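Local coordinates for uncharacterized protein (Legionella pneumophila subsp. pneumophila str. Philadelphia 1, PDB 4RXI) that is of unknown function, though it probably acts as a secreted effector, represented here by its all-helical C-terminal DUF5617 domain, at residues A[114-119]-A[134-139]. Sequence-based numbering, arbitrary orientation.
Sequences LVDRLD and TLKEQI
Asp119, at the end of helix 111-119, reaches across to the N-terminus of the short helix 135-138 and accepts from its first backbone amide, a helix-to-helix junction within the all-helical DUF5617 domain. Leu135 N gives Asp119 OD2 a nearly straight bond of 2.9 Å (167°), coming from above the carboxylate plane, 43° out of it. The side chains of Asp119 and Leu135 pass each other pointing opposite ways, and that of Thr134 meets Asp119 at about a right angle. The other Asp119 oxygen, OD1, forms a salt bridge with Arg35 of helix 27-42; the carboxylate charge is probably favoured by the partial positive charge of the amides at the helix N-terminus. Thr134 is the N-cap of that helix, its OG1 receiving a weak capping bond from Glu137 N, and its CB lies 3.4 Å from Asp119 OD2.

One turn earlier, the Asp116 carboxylate lies at a slant across the Lys136 chain, both oxygens near Lys136 CE. Chi3, at -111°, swings Lys136 CE to 3.1 Å from Asp116 OD1; the further bend at chi4 sets Lys136 NZ, which makes a long salt bridge of 3.6 Å to Asp116 OD1 and a weak hydrogen bond to Thr134 OG1.

Val115 CG2 packs on Lys136 CG at 3.8 Å, Val115 CG1 faces Ile139 CD1, and Leu135 CD2 lies against Leu118 CB at 4.2 Å. Ile62 of helix 55-70 also touches Val115, and Trp34 and Phe38 touch Leu118. Between the polar side chains one water donates to Asp116 OD1 and to Asp119 OD2, the latter at 2.6 Å, and accepts from Lys136 N.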
loop_
_atom_site.group_PDB
_atom_site.type_symbol
_atom_site.label_atom_id
_atom_site.label_comp_id
_atom_site.label_asym_id
_atom_site.label_seq_id
_atom_site.Cartn_x
_atom_site.Cartn_y
_atom_site.Cartn_z
ATOM N N LEU A 114 7.038 4.924 5.496
ATOM C CA LEU A 114 6.598 4.033 4.411
ATOM C C LEU A 114 5.132 4.268 4.027
ATOM O O LEU A 114 4.786 4.340 2.832
ATOM C CB LEU A 114 6.813 2.561 4.806
ATOM C CG LEU A 114 6.419 1.494 3.775
ATOM C CD1 LEU A 114 6.934 1.836 2.361
ATOM C CD2 LEU A 114 6.959 0.124 4.226
ATOM N N VAL A 115 4.243 4.373 5.009
ATOM C CA VAL A 115 2.850 4.533 4.633
ATOM C C VAL A 115 2.605 5.956 4.127
ATOM O O VAL A 115 1.680 6.176 3.352
ATOM C CB VAL A 115 1.871 4.193 5.779
ATOM C CG1 VAL A 115 2.063 2.741 6.222
ATOM C CG2 VAL A 115 2.041 5.130 6.935
ATOM N N ASP A 116 3.441 6.921 4.523
ATOM C CA ASP A 116 3.345 8.261 3.918
ATOM C C ASP A 116 3.710 8.220 2.437
ATOM O O ASP A 116 3.078 8.898 1.628
ATOM C CB ASP A 116 4.256 9.272 4.625
ATOM C CG ASP A 116 3.617 9.876 5.866
ATOM O OD1 ASP A 116 2.375 9.841 5.978
ATOM O OD2 ASP A 116 4.362 10.393 6.728
ATOM N N ARG A 117 4.765 7.477 2.100
ATOM C CA ARG A 117 5.124 7.261 0.699
ATOM C C ARG A 117 3.933 6.678 -0.061
ATOM O O ARG A 117 3.548 7.179 -1.125
ATOM C CB ARG A 117 6.343 6.324 0.592
ATOM C CG ARG A 117 6.707 5.911 -0.841
ATOM C CD ARG A 117 7.516 7.011 -1.604
ATOM N NE ARG A 117 8.043 6.474 -2.862
ATOM C CZ ARG A 117 7.451 6.562 -4.055
ATOM N NH1 ARG A 117 6.301 7.219 -4.229
ATOM N NH2 ARG A 117 8.030 5.994 -5.102
ATOM N N LEU A 118 3.348 5.615 0.496
ATOM C CA LEU A 118 2.194 4.962 -0.121
ATOM C C LEU A 118 1.017 5.923 -0.254
ATOM O O LEU A 118 0.363 5.980 -1.296
ATOM C CB LEU A 118 1.781 3.733 0.687
ATOM C CG LEU A 118 2.799 2.598 0.616
ATOM C CD1 LEU A 118 2.499 1.542 1.676
ATOM C CD2 LEU A 118 2.757 2.000 -0.783
ATOM N N ASP A 119 0.758 6.683 0.804
ATOM C CA ASP A 119 -0.332 7.665 0.812
ATOM C C ASP A 119 -0.269 8.586 -0.414
ATOM O O ASP A 119 -1.253 8.808 -1.120
ATOM C CB ASP A 119 -0.250 8.513 2.080
ATOM C CG ASP A 119 -1.581 8.692 2.755
ATOM O OD1 ASP A 119 -2.611 8.460 2.096
ATOM O OD2 ASP A 119 -1.594 9.093 3.940
ATOM N N THR A 134 -5.218 10.442 6.927
ATOM C CA THR A 134 -4.043 9.821 6.329
ATOM C C THR A 134 -4.010 8.335 6.631
ATOM O O THR A 134 -4.686 7.850 7.546
ATOM C CB THR A 134 -2.732 10.464 6.828
ATOM O OG1 THR A 134 -2.561 10.179 8.221
ATOM C CG2 THR A 134 -2.760 11.978 6.617
ATOM N N LEU A 135 -3.214 7.613 5.855
ATOM C CA LEU A 135 -3.003 6.193 6.079
ATOM C C LEU A 135 -2.424 5.897 7.465
ATOM O O LEU A 135 -2.802 4.905 8.087
ATOM C CB LEU A 135 -2.085 5.652 4.996
ATOM C CG LEU A 135 -2.480 4.378 4.273
ATOM C CD1 LEU A 135 -3.986 4.279 4.061
ATOM C CD2 LEU A 135 -1.742 4.354 2.951
ATOM N N LYS A 136 -1.503 6.750 7.932
ATOM C CA LYS A 136 -0.945 6.673 9.295
ATOM C C LYS A 136 -2.023 6.539 10.351
ATOM O O LYS A 136 -1.924 5.732 11.267
ATOM C CB LYS A 136 -0.152 7.935 9.653
ATOM C CG LYS A 136 1.116 8.215 8.897
ATOM C CD LYS A 136 1.872 9.309 9.647
ATOM C CE LYS A 136 1.921 10.645 8.910
ATOM N NZ LYS A 136 0.593 11.310 8.789
ATOM N N GLU A 137 -3.033 7.393 10.238
ATOM C CA GLU A 137 -4.072 7.479 11.250
ATOM C C GLU A 137 -5.003 6.273 11.171
ATOM O O GLU A 137 -5.519 5.819 12.192
ATOM C CB GLU A 137 -4.856 8.789 11.101
ATOM C CG GLU A 137 -4.130 9.993 11.712
ATOM C CD GLU A 137 -4.176 11.247 10.846
ATOM O OE1 GLU A 137 -5.279 11.637 10.407
ATOM O OE2 GLU A 137 -3.104 11.848 10.608
ATOM N N GLN A 138 -5.186 5.743 9.964
ATOM C CA GLN A 138 -6.143 4.661 9.730
ATOM C C GLN A 138 -5.599 3.295 10.141
ATOM O O GLN A 138 -6.357 2.360 10.395
ATOM C CB GLN A 138 -6.554 4.632 8.260
ATOM C CG GLN A 138 -7.352 5.849 7.818
ATOM C CD GLN A 138 -7.814 5.751 6.367
ATOM O OE1 GLN A 138 -8.405 4.749 5.953
ATOM N NE2 GLN A 138 -7.547 6.796 5.591
ATOM N N ILE A 139 -4.282 3.173 10.211
ATOM C CA ILE A 139 -3.695 1.883 10.520
ATOM C C ILE A 139 -3.348 1.815 12.001
ATOM O O ILE A 139 -2.600 2.644 12.514
ATOM C CB ILE A 139 -2.467 1.621 9.641
ATOM C CG1 ILE A 139 -2.919 1.451 8.183
ATOM C CG2 ILE A 139 -1.735 0.371 10.102
ATOM C CD1 ILE A 139 -1.788 1.157 7.223
HETATM O O HOH W 1 0.017 8.289 5.845
#